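Local coordinates for protein caprin-2 (Danio rerio, PDB 4OUS) that takes part in canonical Wnt signalling through a C1q domain, which probably works as a trimer, at the interface of chains A and B. Numbering follows the deposited sequence. Chains: chain A/B, Caprin-2.

Contact 1: the interface of chains A and B. Residues chain A 56-58, 126-128; chain B 96-97.
B:His97 of strand 93-102 slots against strands 51-60 and 125-134 of chain A, a strand-to-strand contact between two C1q jelly rolls. Its imidazole is gripped through both nitrogens. B:His97 NE2 shares a hydrogen bond of 2.6 Å with the hydroxyl OG of A:Ser128, while B:His97 ND1 meets ND1 of A:His58 at 2.9 Å, a nitrogen pair in which one ring must donate and the other accept, with the direction not decided. A:His58 ND1 lies in the plane of the B:His97 ring, at its edge, and the two bonds together fix the rotation of that ring. The methyl CG2 of A:Ile56 lies over one face of the B:His97 ring, towards the rim, 3.9 Å from its centroid. Chi1 of 75° puts this ring between its own backbone N and carbonyl carbon, and from there NE2 meets A:Ser128 and ND1 meets A:His58. Beside it, A:Thr126 OG1 donates to the amide oxygen OD1 of B:Asn96 over 2.7 Å, in the carbonyl plane on a lone pair. B:Asn96 OD1 also takes the backbone N of B:His97 at 2.8 Å, which ties the amide to its own strand. B:Asn96 CA sits 3.5 Å from the centroid of the A:His58 ring, over its face. In the fold, strand 93-102 of chain B, near its middle, meets the start of strand 125-134 and the later part of strand 51-60 of chain A.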
ATOM      1  N   ILE A  56      -2.946   6.788   1.145  1.00  5.57           N
ATOM      2  CA  ILE A  56      -2.963   5.331   1.095  1.00  5.28           C
ATOM      3  C   ILE A  56      -4.226   4.858   1.815  1.00  5.13           C
ATOM      4  O   ILE A  56      -4.618   5.447   2.834  1.00  5.59           O
ATOM      5  CB  ILE A  56      -1.711   4.703   1.773  1.00  6.70           C
ATOM      6  CG1 ILE A  56      -0.411   5.375   1.326  1.00  9.13           C
ATOM      7  CG2 ILE A  56      -1.666   3.196   1.538  1.00  7.95           C
ATOM      8  CD1 ILE A  56       0.823   4.866   2.055  1.00 12.09           C
ATOM      9  N   PHE A  57      -4.874   3.804   1.325  1.00  4.94           N
ATOM     10  CA  PHE A  57      -6.003   3.237   2.046  1.00  4.94           C
ATOM     11  C   PHE A  57      -6.060   1.732   1.863  1.00  4.61           C
ATOM     12  O   PHE A  57      -5.625   1.200   0.840  1.00  4.90           O
ATOM     13  CB  PHE A  57      -7.331   3.889   1.620  1.00  6.01           C
ATOM     14  CG  PHE A  57      -7.723   3.647   0.188  1.00  5.96           C
ATOM     15  CD1 PHE A  57      -8.494   2.545  -0.155  1.00  7.30           C
ATOM     16  CD2 PHE A  57      -7.366   4.537  -0.809  1.00  7.82           C
ATOM     17  CE1 PHE A  57      -8.882   2.324  -1.470  1.00  8.71           C
ATOM     18  CE2 PHE A  57      -7.757   4.315  -2.125  1.00  9.32           C
ATOM     19  CZ  PHE A  57      -8.516   3.214  -2.447  1.00  9.78           C
ATOM     20  N   HIS A  58      -6.612   1.065   2.873  1.00  4.76           N
ATOM     21  CA  HIS A  58      -6.817  -0.377   2.899  1.00  5.33           C
ATOM     22  C   HIS A  58      -8.174  -0.616   3.532  1.00  5.36           C
ATOM     23  O   HIS A  58      -8.343  -0.295   4.711  1.00  6.62           O
ATOM     24  CB  HIS A  58      -5.739  -1.084   3.725  1.00  6.48           C
ATOM     25  CG  HIS A  58      -4.389  -1.103   3.085  1.00  6.12           C
ATOM     26  ND1 HIS A  58      -3.476  -0.077   3.201  1.00  6.91           N
ATOM     27  CD2 HIS A  58      -3.801  -2.053   2.323  1.00  7.39           C
ATOM     28  CE1 HIS A  58      -2.384  -0.396   2.530  1.00  8.04           C
ATOM     29  NE2 HIS A  58      -2.552  -1.590   1.992  1.00  8.89           N
ATOM     30  N   THR A 126      -8.436   1.295   6.972  1.00  5.27           N
ATOM     31  CA  THR A 126      -7.589   2.435   7.284  1.00  5.72           C
ATOM     32  C   THR A 126      -7.484   3.410   6.113  1.00  4.81           C
ATOM     33  O   THR A 126      -7.661   3.044   4.945  1.00  5.60           O
ATOM     34  CB  THR A 126      -6.176   1.971   7.620  1.00  5.98           C
ATOM     35  OG1 THR A 126      -5.685   1.256   6.480  1.00  6.76           O
ATOM     36  CG2 THR A 126      -6.156   1.075   8.856  1.00  7.28           C
ATOM     37  N   PHE A 127      -7.129   4.644   6.441  1.00  5.14           N
ATOM     38  CA  PHE A 127      -6.985   5.729   5.468  1.00  5.09           C
ATOM     39  C   PHE A 127      -5.984   6.709   6.050  1.00  5.27           C
ATOM     40  O   PHE A 127      -6.186   7.189   7.165  1.00  5.53           O
ATOM     41  CB  PHE A 127      -8.353   6.385   5.238  1.00  5.78           C
ATOM     42  CG  PHE A 127      -8.372   7.573   4.284  1.00  5.57           C
ATOM     43  CD1 PHE A 127      -7.523   7.676   3.193  1.00  5.63           C
ATOM     44  CD2 PHE A 127      -9.313   8.575   4.486  1.00  6.31           C
ATOM     45  CE1 PHE A 127      -7.616   8.769   2.333  1.00  6.81           C
ATOM     46  CE2 PHE A 127      -9.416   9.654   3.637  1.00  7.11           C
ATOM     47  CZ  PHE A 127      -8.566   9.759   2.558  1.00  7.30           C
ATOM     48  N   SER A 128      -4.912   6.999   5.322  1.00  5.24           N
ATOM     49  CA  SER A 128      -3.898   7.937   5.780  1.00  5.88           C
ATOM     50  C   SER A 128      -3.448   8.855   4.669  1.00  5.63           C
ATOM     51  O   SER A 128      -3.612   8.560   3.483  1.00  5.76           O
ATOM     52  CB  SER A 128      -2.661   7.221   6.321  1.00  8.55           C
ATOM     53  OG  SER A 128      -3.006   6.241   7.271  1.00  9.31           O
TER
ATOM     54  N   ASN B  96      -1.351  -3.567   4.900  1.00  5.16           N
ATOM     55  CA  ASN B  96      -1.869  -2.349   5.499  1.00  5.03           C
ATOM     56  C   ASN B  96      -0.727  -1.338   5.608  1.00  5.02           C
ATOM     57  O   ASN B  96       0.380  -1.563   5.094  1.00  5.93           O
ATOM     58  CB  ASN B  96      -2.531  -2.611   6.860  1.00  5.15           C
ATOM     59  CG  ASN B  96      -3.726  -1.698   7.107  1.00  5.43           C
ATOM     60  OD1 ASN B  96      -3.736  -0.543   6.673  1.00  5.83           O
ATOM     61  ND2 ASN B  96      -4.731  -2.200   7.813  1.00  6.97           N
ATOM     62  N   HIS B  97      -1.009  -0.227   6.266  1.00  5.83           N
ATOM     63  CA  HIS B  97      -0.070   0.864   6.401  1.00  5.68           C
ATOM     64  C   HIS B  97      -0.445   1.630   7.665  1.00  5.68           C
ATOM     65  O   HIS B  97      -1.556   1.464   8.186  1.00  6.33           O
ATOM     66  CB  HIS B  97      -0.164   1.789   5.195  1.00  6.48           C
ATOM     67  CG  HIS B  97      -1.386   2.641   5.259  1.00  7.15           C
ATOM     68  ND1 HIS B  97      -2.636   2.197   4.882  1.00  7.28           N
ATOM     69  CD2 HIS B  97      -1.568   3.870   5.792  1.00  7.92           C
ATOM     70  CE1 HIS B  97      -3.525   3.140   5.139  1.00  8.28           C
ATOM     71  NE2 HIS B  97      -2.904   4.163   5.696  1.00  8.82           N
TER

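Contact 2: the interface of chains A and B. Residues chain A 86, 90-91; chain B 83, 85.
Extended backbone carries A:Asp90 and A:His91 past B:Tyr83 and B:Asn85, the tyrosine near the end of strand 77-84 and the other three in loop. The carboxylate of A:Asp90 is the centre of the contact, with each oxygen held from chain B. The phenol OH of B:Tyr83 donates to A:Asp90 OD1 over 2.8 Å, reaching it on the syn side and 16° out of the carboxylate plane; a longer reach to OD2 is weak. The amide ND2 of B:Asn85 donates to A:Asp90 OD2 at 2.9 Å, nearly along the C-O direction of that oxygen, its amide plane almost perpendicular to the carboxylate. From the anti side of A:Asp90 OD1 comes the backbone N of A:His91, 2.7 Å away, a bond within chain A that steadies the acid for its partners. A:His91 packs its imidazole edge-to-face with the tyrosine ring, the planes 87° apart, and its CB lies 3.6 Å from B:Tyr83 CE2. Its CG is anti to the carbonyl carbon (chi1 -57°), a turn that sets the imidazole beside the tyrosine while the carbonyl O stays at the edge of that ring. Water finishes the join: water 1 lies 3.0 Å from the carbonyl O of A:His91 and also meets N and O of B:Asn85. By matching one acid to a phenol and an amide, the site probably helps to hold neighbouring subunits in register at one end of their interface.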
ATOM      1  N   ASP A  86     -14.815 -11.718  -2.985  1.00 10.72           N
ATOM      2  CA  ASP A  86     -14.533 -13.141  -2.879  1.00 10.58           C
ATOM      3  C   ASP A  86     -15.856 -13.893  -2.809  1.00 13.14           C
ATOM      4  O   ASP A  86     -16.764 -13.501  -2.077  1.00 16.35           O
ATOM      5  CB  ASP A  86     -13.671 -13.442  -1.658  1.00 13.12           C
ATOM      6  CG  ASP A  86     -13.421 -14.921  -1.486  1.00 15.40           C
ATOM      7  OD1 ASP A  86     -14.241 -15.582  -0.817  1.00 20.16           O
ATOM      8  OD2 ASP A  86     -12.414 -15.429  -2.020  1.00 18.63           O
ATOM      9  N   ASP A  90     -15.891 -14.427   1.525  1.00 12.91           N
ATOM     10  CA  ASP A  90     -14.920 -14.214   2.586  1.00 13.26           C
ATOM     11  C   ASP A  90     -14.600 -12.725   2.632  1.00 11.16           C
ATOM     12  O   ASP A  90     -15.002 -11.962   1.747  1.00 12.76           O
ATOM     13  CB  ASP A  90     -13.660 -15.045   2.320  1.00 14.05           C
ATOM     14  CG  ASP A  90     -12.854 -15.356   3.582  1.00 14.90           C
ATOM     15  OD1 ASP A  90     -12.974 -14.644   4.599  1.00 14.08           O
ATOM     16  OD2 ASP A  90     -12.078 -16.335   3.540  1.00 22.84           O
ATOM     17  N   HIS A  91     -13.876 -12.306   3.660  1.00 10.44           N
ATOM     18  CA  HIS A  91     -13.341 -10.960   3.671  1.00  8.71           C
ATOM     19  C   HIS A  91     -12.294 -10.826   2.570  1.00  8.70           C
ATOM     20  O   HIS A  91     -11.669 -11.802   2.144  1.00 10.76           O
ATOM     21  CB  HIS A  91     -12.728 -10.627   5.027  1.00  9.59           C
ATOM     22  CG  HIS A  91     -13.681 -10.768   6.171  1.00  9.68           C
ATOM     23  ND1 HIS A  91     -14.715  -9.887   6.398  1.00 11.12           N
ATOM     24  CD2 HIS A  91     -13.748 -11.690   7.159  1.00 13.64           C
ATOM     25  CE1 HIS A  91     -15.382 -10.263   7.474  1.00 14.04           C
ATOM     26  NE2 HIS A  91     -14.817 -11.354   7.954  1.00 16.27           N
TER
ATOM     27  N   TYR B  83      -5.900  -8.976   6.931  1.00  6.63           N
ATOM     28  CA  TYR B  83      -6.457 -10.314   6.772  1.00  6.72           C
ATOM     29  C   TYR B  83      -6.347 -10.734   5.327  1.00  6.57           C
ATOM     30  O   TYR B  83      -6.568  -9.909   4.432  1.00  8.07           O
ATOM     31  CB  TYR B  83      -7.927 -10.326   7.194  1.00  8.30           C
ATOM     32  CG  TYR B  83      -8.680 -11.612   6.912  1.00  8.32           C
ATOM     33  CD1 TYR B  83      -8.742 -12.617   7.863  1.00  8.81           C
ATOM     34  CD2 TYR B  83      -9.341 -11.813   5.704  1.00  7.71           C
ATOM     35  CE1 TYR B  83      -9.441 -13.788   7.630  1.00  9.92           C
ATOM     36  CE2 TYR B  83     -10.043 -12.990   5.455  1.00  8.80           C
ATOM     37  CZ  TYR B  83     -10.091 -13.974   6.426  1.00  8.10           C
ATOM     38  OH  TYR B  83     -10.784 -15.151   6.221  1.00 11.07           O
ATOM     39  N   ASN B  85      -7.410 -14.404   2.882  1.00  7.81           N
ATOM     40  CA  ASN B  85      -7.748 -15.802   2.783  1.00  8.18           C
ATOM     41  C   ASN B  85      -8.394 -16.081   1.450  1.00  9.45           C
ATOM     42  O   ASN B  85      -9.096 -15.233   0.906  1.00 11.10           O
ATOM     43  CB  ASN B  85      -8.679 -16.200   3.919  1.00  9.56           C
ATOM     44  CG  ASN B  85      -8.780 -17.689   4.083  1.00 11.76           C
ATOM     45  OD1 ASN B  85      -7.781 -18.398   3.985  1.00 12.02           O
ATOM     46  ND2 ASN B  85      -9.989 -18.178   4.332  1.00 16.79           N
TER
HETATM   47  O   HOH W   1      -8.778 -12.086   1.451  1.00  8.65           O
HETATM   48  O   HOH W   2      -9.975 -14.001  -1.387  0.80 12.97           O

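Contact 3: the interface of chains A and B. Residues chain A 86, 91-92; chain B 85-86, 92.
The side chains of A:Glu92 and B:Glu92 cross at a slant, their carboxylate planes turned 69° apart, and OE2 of A:Glu92 comes within 2.9 Å of OE2 of B:Glu92. Each side chain is bent at its second torsion (chi2 -69°), a turn that brings the carboxylate round towards the other subunit. Such closeness would probably be eased if one acid were protonated or a cation lay near; the structure alone does not show which. Calcium is present in the crystal, but the residues at hand do not show it binding here. A second pair of acids repeats the theme at longer range. A:Asp86 and B:Asp86 hold their carboxylates almost at right angles to each other, with A:Asp86 OD2 3.9 Å from B:Asp86 OD2 across the contact. Ordered water lies between the chains: OE2 of B:Glu92 is 3.0 Å from water 3, which also meets the carbonyl O of A:His91 and so bridges the subunits. Waters 4 and 5, modelled too near each other near the aspartates, are both doubtful. Replacing A:Glu92 by an alanine is likely to leave B:Glu92 OE2 without its carboxylate neighbour and to open a gap beside it. Asp86 and Glu92 of each chain lie in the loop between strands 77-84 and 93-102, with A:Glu92 and B:Glu92 immediately ahead of the latter strand, at one end of the subunit interface.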
ATOM      1  N   ASP A  86     -14.815 -11.718  -2.985  1.00 10.72           N
ATOM      2  CA  ASP A  86     -14.533 -13.141  -2.879  1.00 10.58           C
ATOM      3  C   ASP A  86     -15.856 -13.893  -2.809  1.00 13.14           C
ATOM      4  O   ASP A  86     -16.764 -13.501  -2.077  1.00 16.35           O
ATOM      5  CB  ASP A  86     -13.671 -13.442  -1.658  1.00 13.12           C
ATOM      6  CG  ASP A  86     -13.421 -14.921  -1.486  1.00 15.40           C
ATOM      7  OD1 ASP A  86     -14.241 -15.582  -0.817  1.00 20.16           O
ATOM      8  OD2 ASP A  86     -12.414 -15.429  -2.020  1.00 18.63           O
ATOM      9  N   HIS A  91     -13.876 -12.306   3.660  1.00 10.44           N
ATOM     10  CA  HIS A  91     -13.341 -10.960   3.671  1.00  8.71           C
ATOM     11  C   HIS A  91     -12.294 -10.826   2.570  1.00  8.70           C
ATOM     12  O   HIS A  91     -11.669 -11.802   2.144  1.00 10.76           O
ATOM     13  CB  HIS A  91     -12.728 -10.627   5.027  1.00  9.59           C
ATOM     14  CG  HIS A  91     -13.681 -10.768   6.171  1.00  9.68           C
ATOM     15  ND1 HIS A  91     -14.715  -9.887   6.398  1.00 11.12           N
ATOM     16  CD2 HIS A  91     -13.748 -11.690   7.159  1.00 13.64           C
ATOM     17  CE1 HIS A  91     -15.382 -10.263   7.474  1.00 14.04           C
ATOM     18  NE2 HIS A  91     -14.817 -11.354   7.954  1.00 16.27           N
ATOM     19  N   GLU A  92     -12.138  -9.602   2.103  1.00  8.16           N
ATOM     20  CA  GLU A  92     -11.211  -9.244   1.047  1.00  7.74           C
ATOM     21  C   GLU A  92     -10.900  -7.771   1.214  1.00  6.91           C
ATOM     22  O   GLU A  92     -11.688  -7.049   1.824  1.00  7.99           O
ATOM     23  CB  GLU A  92     -11.788  -9.497  -0.345  1.00  8.84           C
ATOM     24  CG  GLU A  92     -11.131 -10.568  -1.199  1.00 11.34           C
ATOM     25  CD  GLU A  92      -9.726 -10.173  -1.675  1.00 10.85           C
ATOM     26  OE1 GLU A  92      -9.040  -9.350  -1.026  1.00 10.28           O
ATOM     27  OE2 GLU A  92      -9.360 -10.580  -2.796  1.00 10.79           O
TER
ATOM     28  N   ASN B  85      -7.410 -14.404   2.882  1.00  7.81           N
ATOM     29  CA  ASN B  85      -7.748 -15.802   2.783  1.00  8.18           C
ATOM     30  C   ASN B  85      -8.394 -16.081   1.450  1.00  9.45           C
ATOM     31  O   ASN B  85      -9.096 -15.233   0.906  1.00 11.10           O
ATOM     32  CB  ASN B  85      -8.679 -16.200   3.919  1.00  9.56           C
ATOM     33  CG  ASN B  85      -8.780 -17.689   4.083  1.00 11.76           C
ATOM     34  OD1 ASN B  85      -7.781 -18.398   3.985  1.00 12.02           O
ATOM     35  ND2 ASN B  85      -9.989 -18.178   4.332  1.00 16.79           N
ATOM     36  N   ASP B  86      -8.149 -17.276   0.927  1.00 10.72           N
ATOM     37  CA  ASP B  86      -8.795 -17.741  -0.289  1.00 10.58           C
ATOM     38  C   ASP B  86      -9.084 -19.230  -0.146  1.00 13.14           C
ATOM     39  O   ASP B  86      -8.229 -19.996   0.297  1.00 16.35           O
ATOM     40  CB  ASP B  86      -7.927 -17.470  -1.514  1.00 13.12           C
ATOM     41  CG  ASP B  86      -8.546 -18.005  -2.783  1.00 15.40           C
ATOM     42  OD1 ASP B  86      -8.288 -19.181  -3.112  1.00 20.16           O
ATOM     43  OD2 ASP B  86      -9.294 -17.262  -3.450  1.00 18.63           O
ATOM     44  N   GLU B  92      -2.775 -15.318  -1.269  1.00  8.16           N
ATOM     45  CA  GLU B  92      -3.523 -14.097  -1.042  1.00  7.74           C
ATOM     46  C   GLU B  92      -2.633 -13.179  -0.231  1.00  6.91           C
ATOM     47  O   GLU B  92      -1.716 -13.656   0.438  1.00  7.99           O
ATOM     48  CB  GLU B  92      -4.831 -14.348  -0.291  1.00  8.84           C
ATOM     49  CG  GLU B  92      -6.132 -14.084  -1.030  1.00 11.34           C
ATOM     50  CD  GLU B  92      -6.377 -12.592  -1.292  1.00 10.85           C
ATOM     51  OE1 GLU B  92      -5.419 -11.789  -1.362  1.00 10.28           O
ATOM     52  OE2 GLU B  92      -7.559 -12.190  -1.280  1.00 10.79           O
TER
HETATM   53  O   HOH W   3      -8.778 -12.086   1.451  1.00  8.65           O
HETATM   54  O   HOH W   4     -10.377 -14.923  -3.517  0.33  9.21           O
HETATM   55  O   HOH W   5      -9.975 -14.001  -1.387  0.80 12.97           O

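Contacts 2 and 3 form one continuous patch: their C-alpha centres are about 3 Å apart, and both use A:Asp86, A:His91 and B:Asn85. Contact 1 lies about 17 Å from contact 2 and about 18 Å from contact 3, measured between the same kind of centres. Strand 93-102 of chain B, which brings its residues to contact 1, follows directly on the loop of contact 3, so the two regions are joined along the chain. Since the deposited assembly holds three copies, the interface probably recurs round the trimer, pairing a strand-held grip with an acidic, hydrated loop patch.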